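Local structure of aclacinomycin-N/aclacinomycin-A oxidase (Streptomyces galilaeus, 2IPI) at residues 112-116 against 117-121; 134-137 against 138-142; 340-343 against 344-348. The protein oxidises the terminal sugar of aclacinomycin antibiotics in two successive oxygen-dependent steps, turning aclacinomycin N into A and then Y with a bicovalently bound FAD. All blocks are in the same frame, centred on the assembly; numbering follows the deposited sequence.

Contact 1 of 3, residues 112-116 against 117-121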
loop_
_atom_site.group_PDB
_atom_site.type_symbol
_atom_site.label_atom_id
_atom_site.label_comp_id
_atom_site.label_asym_id
_atom_site.label_seq_id
_atom_site.Cartn_x
_atom_site.Cartn_y
_atom_site.Cartn_z
ATOM N N VAL A 112 12.004 10.917 13.744
ATOM C CA VAL A 112 12.537 9.580 13.556
ATOM C C VAL A 112 13.871 9.461 14.271
ATOM O O VAL A 112 14.740 10.312 14.079
ATOM C CB VAL A 112 12.777 9.222 12.073
ATOM C CG1 VAL A 112 12.919 7.709 11.957
ATOM C CG2 VAL A 112 11.677 9.738 11.152
ATOM N N PHE A 113 14.015 8.417 15.081
ATOM C CA PHE A 113 15.274 8.254 15.804
ATOM C C PHE A 113 15.389 6.810 16.261
ATOM O O PHE A 113 14.459 6.028 16.092
ATOM C CB PHE A 113 15.329 9.223 16.974
ATOM C CG PHE A 113 14.208 9.104 17.997
ATOM C CD1 PHE A 113 14.325 8.265 19.091
ATOM C CD2 PHE A 113 13.049 9.832 17.861
ATOM C CE1 PHE A 113 13.306 8.162 20.014
ATOM C CE2 PHE A 113 12.017 9.744 18.784
ATOM C CZ PHE A 113 12.143 8.910 19.880
ATOM N N TYR A 114 16.522 6.430 16.813
ATOM C CA TYR A 114 16.725 5.149 17.439
ATOM C C TYR A 114 16.593 5.274 18.949
ATOM O O TYR A 114 16.978 6.289 19.530
ATOM C CB TYR A 114 18.128 4.635 17.099
ATOM C CG TYR A 114 18.462 3.356 17.822
ATOM C CD1 TYR A 114 17.751 2.179 17.606
ATOM C CD2 TYR A 114 19.511 3.361 18.729
ATOM C CE1 TYR A 114 18.090 1.031 18.291
ATOM C CE2 TYR A 114 19.849 2.213 19.405
ATOM C CZ TYR A 114 19.133 1.051 19.189
ATOM O OH TYR A 114 19.502 -0.074 19.880
ATOM N N ASP A 115 16.068 4.261 19.625
ATOM C CA ASP A 115 16.119 4.308 21.084
ATOM C C ASP A 115 16.983 3.171 21.613
ATOM O O ASP A 115 16.562 2.014 21.568
ATOM C CB ASP A 115 14.742 4.220 21.719
ATOM C CG ASP A 115 14.798 4.478 23.214
ATOM O OD1 ASP A 115 13.962 5.295 23.657
ATOM O OD2 ASP A 115 15.618 3.906 23.949
ATOM N N SER A 116 18.183 3.506 22.082
ATOM C CA SER A 116 19.095 2.492 22.599
ATOM C C SER A 116 18.414 1.671 23.689
ATOM O O SER A 116 18.654 0.471 23.832
ATOM C CB SER A 116 20.384 3.112 23.142
ATOM O OG SER A 116 20.586 4.414 22.642
ATOM N N GLY A 117 17.553 2.354 24.447
ATOM C CA GLY A 117 16.891 1.659 25.545
ATOM C C GLY A 117 16.107 0.473 24.994
ATOM O O GLY A 117 16.419 -0.682 25.269
ATOM N N LYS A 118 15.102 0.815 24.211
ATOM C CA LYS A 118 14.097 -0.058 23.649
ATOM C C LYS A 118 14.672 -0.970 22.577
ATOM O O LYS A 118 14.054 -1.941 22.141
ATOM C CB LYS A 118 12.967 0.781 23.037
ATOM C CG LYS A 118 11.959 1.329 24.021
ATOM C CD LYS A 118 12.205 2.787 24.352
ATOM C CE LYS A 118 12.139 3.041 25.854
ATOM N NZ LYS A 118 11.092 4.033 26.185
ATOM N N ARG A 119 15.893 -0.659 22.136
ATOM C CA ARG A 119 16.498 -1.444 21.061
ATOM C C ARG A 119 15.583 -1.385 19.835
ATOM O O ARG A 119 15.332 -2.384 19.159
ATOM C CB ARG A 119 16.735 -2.882 21.514
ATOM C CG ARG A 119 17.862 -3.605 20.809
ATOM C CD ARG A 119 18.318 -4.798 21.644
ATOM N NE ARG A 119 17.387 -5.907 21.480
ATOM C CZ ARG A 119 17.614 -6.979 20.731
ATOM N NH1 ARG A 119 18.753 -7.106 20.055
ATOM N NH2 ARG A 119 16.706 -7.942 20.644
ATOM N N ALA A 120 15.099 -0.169 19.590
ATOM C CA ALA A 120 14.152 -0.014 18.489
ATOM C C ALA A 120 14.268 1.346 17.832
ATOM O O ALA A 120 14.834 2.283 18.394
ATOM C CB ALA A 120 12.726 -0.233 18.989
ATOM N N PHE A 121 13.713 1.460 16.629
ATOM C CA PHE A 121 13.718 2.710 15.896
ATOM C C PHE A 121 12.372 3.441 15.906
ATOM O O PHE A 121 11.377 2.842 15.450
ATOM C CB PHE A 121 14.099 2.398 14.450
ATOM C CG PHE A 121 15.552 2.064 14.181
ATOM C CD1 PHE A 121 15.961 0.745 14.187
ATOM C CD2 PHE A 121 16.488 3.054 13.926
ATOM C CE1 PHE A 121 17.269 0.366 13.933
ATOM C CE2 PHE A 121 17.803 2.682 13.654
ATOM C CZ PHE A 121 18.185 1.353 13.653
#

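Contact 2 of 3, residues 134-137 against 138-142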
loop_
_atom_site.group_PDB
_atom_site.type_symbol
_atom_site.label_atom_id
_atom_site.label_comp_id
_atom_site.label_asym_id
_atom_site.label_seq_id
_atom_site.Cartn_x
_atom_site.Cartn_y
_atom_site.Cartn_z
ATOM N N ARG A 134 15.441 8.372 4.282
ATOM C CA ARG A 134 16.663 9.182 4.343
ATOM C C ARG A 134 17.243 9.156 5.746
ATOM O O ARG A 134 18.442 8.932 5.959
ATOM C CB ARG A 134 16.386 10.589 3.821
ATOM C CG ARG A 134 15.551 11.476 4.715
ATOM C CD ARG A 134 15.534 12.906 4.173
ATOM N NE ARG A 134 15.355 13.870 5.263
ATOM C CZ ARG A 134 16.263 14.033 6.209
ATOM N NH1 ARG A 134 17.382 13.319 6.192
ATOM N NH2 ARG A 134 16.057 14.907 7.180
ATOM N N ALA A 135 16.403 9.361 6.765
ATOM C CA ALA A 135 16.933 9.330 8.125
ATOM C C ALA A 135 17.525 7.976 8.493
ATOM O O ALA A 135 18.633 7.899 9.036
ATOM C CB ALA A 135 15.835 9.747 9.098
ATOM N N LEU A 136 16.828 6.874 8.233
ATOM C CA LEU A 136 17.316 5.564 8.654
ATOM C C LEU A 136 18.639 5.225 7.987
ATOM O O LEU A 136 19.548 4.599 8.519
ATOM C CB LEU A 136 16.276 4.505 8.299
ATOM C CG LEU A 136 15.501 3.807 9.410
ATOM C CD1 LEU A 136 15.502 4.600 10.702
ATOM C CD2 LEU A 136 14.075 3.494 8.953
ATOM N N TYR A 137 18.730 5.639 6.714
ATOM C CA TYR A 137 19.888 5.210 5.919
ATOM C C TYR A 137 21.156 5.944 6.336
ATOM O O TYR A 137 22.177 5.305 6.599
ATOM C CB TYR A 137 19.558 5.459 4.453
ATOM C CG TYR A 137 20.647 5.133 3.470
ATOM C CD1 TYR A 137 21.058 3.823 3.267
ATOM C CD2 TYR A 137 21.261 6.161 2.765
ATOM C CE1 TYR A 137 22.072 3.544 2.359
ATOM C CE2 TYR A 137 22.266 5.891 1.855
ATOM C CZ TYR A 137 22.653 4.583 1.665
ATOM O OH TYR A 137 23.661 4.303 0.757
ATOM N N LEU A 138 21.099 7.257 6.390
ATOM C CA LEU A 138 22.260 8.113 6.607
ATOM C C LEU A 138 22.839 7.884 7.991
ATOM O O LEU A 138 24.062 7.884 8.163
ATOM C CB LEU A 138 21.897 9.594 6.402
ATOM C CG LEU A 138 21.417 9.955 4.984
ATOM C CD1 LEU A 138 21.188 11.443 4.836
ATOM C CD2 LEU A 138 22.422 9.448 3.954
ATOM N N ASP A 139 22.001 7.668 9.012
ATOM C CA ASP A 139 22.567 7.458 10.340
ATOM C C ASP A 139 23.094 6.041 10.551
ATOM O O ASP A 139 24.047 5.804 11.308
ATOM C CB ASP A 139 21.599 7.824 11.453
ATOM C CG ASP A 139 21.236 9.274 11.604
ATOM O OD1 ASP A 139 21.901 10.155 11.033
ATOM O OD2 ASP A 139 20.241 9.604 12.299
ATOM N N TRP A 140 22.511 5.020 9.921
ATOM C CA TRP A 140 22.826 3.634 10.241
ATOM C C TRP A 140 23.012 2.751 9.017
ATOM O O TRP A 140 23.410 1.592 9.161
ATOM C CB TRP A 140 21.717 3.018 11.137
ATOM C CG TRP A 140 21.445 3.810 12.374
ATOM C CD1 TRP A 140 22.188 3.778 13.532
ATOM C CD2 TRP A 140 20.383 4.741 12.605
ATOM N NE1 TRP A 140 21.641 4.639 14.460
ATOM C CE2 TRP A 140 20.536 5.240 13.923
ATOM C CE3 TRP A 140 19.307 5.220 11.855
ATOM C CZ2 TRP A 140 19.665 6.173 14.477
ATOM C CZ3 TRP A 140 18.443 6.148 12.406
ATOM C CH2 TRP A 140 18.621 6.624 13.715
ATOM N N GLY A 141 22.721 3.185 7.798
ATOM C CA GLY A 141 22.919 2.329 6.631
ATOM C C GLY A 141 21.879 1.262 6.441
ATOM O O GLY A 141 22.009 0.193 5.835
ATOM N N VAL A 142 20.700 1.511 7.005
ATOM C CA VAL A 142 19.674 0.468 7.060
ATOM C C VAL A 142 18.397 0.952 6.389
ATOM O O VAL A 142 18.394 2.094 5.915
ATOM C CB VAL A 142 19.542 0.150 8.552
ATOM C CG1 VAL A 142 18.486 -0.847 8.875
ATOM C CG2 VAL A 142 20.870 -0.408 9.099
#

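Contact 3 of 3, residues 340-343 against 344-348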
loop_
_atom_site.group_PDB
_atom_site.type_symbol
_atom_site.label_atom_id
_atom_site.label_comp_id
_atom_site.label_asym_id
_atom_site.label_seq_id
_atom_site.Cartn_x
_atom_site.Cartn_y
_atom_site.Cartn_z
ATOM N N SER A 340 20.825 1.633 -16.068
ATOM C CA SER A 340 21.469 2.656 -15.250
ATOM C C SER A 340 21.775 2.104 -13.861
ATOM O O SER A 340 21.010 1.284 -13.347
ATOM C CB SER A 340 20.608 3.916 -15.155
ATOM O OG SER A 340 19.247 3.598 -14.919
ATOM N N THR A 341 22.888 2.567 -13.296
ATOM C CA THR A 341 23.217 2.196 -11.919
ATOM C C THR A 341 23.379 3.482 -11.096
ATOM O O THR A 341 24.238 4.315 -11.394
ATOM C CB THR A 341 24.472 1.336 -11.775
ATOM O OG1 THR A 341 24.875 1.304 -10.391
ATOM C CG2 THR A 341 25.643 1.952 -12.527
ATOM N N GLU A 342 22.521 3.603 -10.086
ATOM C CA GLU A 342 22.474 4.792 -9.261
ATOM C C GLU A 342 22.589 4.467 -7.776
ATOM O O GLU A 342 22.361 3.342 -7.364
ATOM C CB GLU A 342 21.159 5.534 -9.574
ATOM C CG GLU A 342 21.251 6.332 -10.865
ATOM C CD GLU A 342 21.624 7.788 -10.702
ATOM O OE1 GLU A 342 22.669 8.158 -10.132
ATOM O OE2 GLU A 342 20.858 8.648 -11.197
ATOM N N PRO A 343 22.957 5.449 -6.972
ATOM C CA PRO A 343 23.021 5.203 -5.528
ATOM C C PRO A 343 21.633 4.852 -5.000
ATOM O O PRO A 343 20.624 5.424 -5.431
ATOM C CB PRO A 343 23.517 6.525 -4.954
ATOM C CG PRO A 343 24.125 7.251 -6.112
ATOM C CD PRO A 343 23.344 6.820 -7.321
ATOM N N TRP A 344 21.608 3.893 -4.072
ATOM C CA TRP A 344 20.328 3.437 -3.539
ATOM C C TRP A 344 19.438 4.567 -3.035
ATOM O O TRP A 344 18.239 4.590 -3.362
ATOM C CB TRP A 344 20.544 2.398 -2.415
ATOM C CG TRP A 344 19.198 1.924 -1.927
ATOM C CD1 TRP A 344 18.363 1.004 -2.485
ATOM C CD2 TRP A 344 18.543 2.396 -0.738
ATOM N NE1 TRP A 344 17.234 0.867 -1.720
ATOM C CE2 TRP A 344 17.316 1.713 -0.642
ATOM C CE3 TRP A 344 18.907 3.333 0.231
ATOM C CZ2 TRP A 344 16.436 1.949 0.418
ATOM C CZ3 TRP A 344 18.035 3.568 1.278
ATOM C CH2 TRP A 344 16.823 2.875 1.349
ATOM N N LEU A 345 19.929 5.515 -2.247
ATOM C CA LEU A 345 19.010 6.540 -1.744
ATOM C C LEU A 345 18.519 7.454 -2.864
ATOM O O LEU A 345 17.344 7.782 -2.977
ATOM C CB LEU A 345 19.626 7.389 -0.622
ATOM C CG LEU A 345 18.591 8.388 -0.045
ATOM C CD1 LEU A 345 17.553 7.619 0.763
ATOM C CD2 LEU A 345 19.240 9.468 0.794
ATOM N N ARG A 346 19.445 7.865 -3.724
ATOM C CA ARG A 346 19.084 8.742 -4.838
ATOM C C ARG A 346 17.988 8.109 -5.679
ATOM O O ARG A 346 16.980 8.748 -5.994
ATOM C CB ARG A 346 20.328 9.028 -5.685
ATOM C CG ARG A 346 20.032 9.567 -7.076
ATOM C CD ARG A 346 21.103 10.481 -7.625
ATOM N NE ARG A 346 20.596 11.810 -7.949
ATOM C CZ ARG A 346 21.171 12.712 -8.722
ATOM N NH1 ARG A 346 22.337 12.500 -9.327
ATOM N NH2 ARG A 346 20.588 13.891 -8.922
ATOM N N ALA A 347 18.188 6.848 -6.042
ATOM C CA ALA A 347 17.218 6.149 -6.883
ATOM C C ALA A 347 15.863 6.055 -6.180
ATOM O O ALA A 347 14.812 6.257 -6.784
ATOM C CB ALA A 347 17.767 4.779 -7.253
ATOM N N THR A 348 15.932 5.765 -4.889
ATOM C CA THR A 348 14.846 5.632 -3.945
ATOM C C THR A 348 14.020 6.909 -3.784
ATOM O O THR A 348 12.808 6.810 -3.552
ATOM C CB THR A 348 15.392 5.239 -2.550
ATOM O OG1 THR A 348 16.137 4.016 -2.638
ATOM C CG2 THR A 348 14.248 4.990 -1.579
#

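Contact 1 of 3, residues 112-116 against 117-121
Tyr114 and Phe121 pair across a tight beta hairpin, strand 112-115 turning back into strand 120-123, at one margin of the antiparallel sheet in the FAD-binding domain. The hairpin carries a G1 beta bulge: Arg119, with a positive phi of 58°, and Ala120 both face Asp115.

Backbone bonds set the register. Asp115 N gives a nearly straight bond to Ala120 O (2.6 Å), and Ala120 N returns a longer one to Asp115 O (3.3 Å). Arg119 N adds a weak bond to the same Asp115 O, the doubled partner expected of the bulge.

The aromatic contact lies at the neighbouring non-hydrogen-bonded pair. With CG anti to the backbone N (chi1 175°), the Tyr114 ring reaches over its partner strand, and its edge meets the face of Phe121 in an inclined edge-to-face stack, CD1 over the centre of the Phe121 ring, centroids 5.0 Å apart and planes at 53°. Further along, Tyr114 OH passes Arg119 CA at 3.5 Å. Arg119 NH1 is bonded elsewhere, to the carbonyls of Ala232 and Gly234.

Polar and charged contacts close the turn. Asp115 folds its carboxylate over the loop, and Lys118 N reaches OD2 at 3.1 Å from above the carboxylate plane. The bent Lys118 chain lays its CD 3.1 Å from Asp115 OD1, while NZ stays beyond salt-bridge range of that oxygen at 4.0 Å.

Contact 2 of 3, residues 134-137 against 138-142
Leu136 and Trp140, one helical turn apart near the C-terminal end of helix 129-140, make an apolar contact: Leu136 CD1 lies 3.7 Å from Trp140 CZ3. In Trp140, CG stands beside the backbone N and anti to the carbonyl carbon (chi1 -54°), and together with chi2 this turns the six-membered ring back toward Leu136. Leu136 CA meets the indole at its edge, in plane, and Leu136 O is 3.4 Å from Trp140 CE3. On one face of the indole sits CB of the preceding Asp139. A second apolar touch joins Tyr137 CD2 to Leu138 CD2 at 3.7 Å, the two side chains slanting across each other.

Behind these side chains is the backbone near the helix C-terminus. Leu138 N bonds to Arg134 O almost straight (3.2 Å, 171°), whereas the next two i to i+4 bonds, from Asp139 N and Trp140 N, are weak. Tyr137 O then receives Gly141 N at 2.5 Å, shorter than a normal bond and so of doubtful exact length, with a further weak bond from Trp140 N. Gly141 leaves the helical conformation with a positive phi of 77°, a value that favours glycine, and the chain turns so that Val142 O comes back to within 3.5 Å of Tyr137 CA.

Outward, Gly141 is tied by a backbone bond to Ala244 in a nearby loop. The helix end lies between two neighbours: Trp140 packs edge-to-face on Phe121 of strand 120-123, and Tyr137 meets the ring of Trp344 in helix 344-348.

Contact 3 of 3, residues 340-343 against 344-348
Glu342 sets its carboxylate across the Arg346 side chain at CD, OE1 lying 3.8 Å from Arg346 CD, between strand 336-342 and the short helix 344-348. This is a strand-to-helix junction with Pro343 in the N-cap position; the axes of the segments 340-342 and 344-348 make an angle of 110°. The two charged chains slant past each other with carboxylate and guanidinium planes 62° apart, and OE1 is 4.4 Å from Arg346 NH1, too far for a salt bridge. Any attraction between the charges is probably weak and long-range. Glu342 bends at chi2, which brings its carboxylate round to the Arg346 methylene.

Apolar contacts accompany this pair. Pro343 and Arg346 run side by side in the same direction, with Pro343 CD 4.1 Å from Arg346 CB, and Ala347 CB approaches Glu342 CB at 4.2 Å. Trp344 and Ala347 both touch Thr248 of strand 248-256, and Ala347 also Arg250, so this short helix packs on the sheet.

One backbone bond opens the helix: Ala347 N donates to Pro343 O at 2.9 Å with an N-H...O angle of 171°, and Ala347 CB lies 3.4 Å from that same oxygen.

How the contacts relate
The contacts follow one another along the chain as 1, 2, 3. Contacts 1 and 2 both fall in the FAD-binding PCMH-type region, with centres 13 Å apart, and strand 120-123 leads on to helix 129-140. They touch by side-chain packing, Tyr114 CB lying 3.4 Å from Trp140 CZ2. Contact 3 begins some two hundred residues later, at the edge strand of the seven-stranded antiparallel sheet, yet its centre is only 15 Å from contact 2, where Tyr137 CE2 lies 3.9 Å from Leu345 CB. Contacts 1 and 3 stay about 12 Å apart at their nearest atoms. Helix 129-140, itself in the FAD-binding region, thus packs between the hairpin and the short helix that follows a strand of the larger sheet.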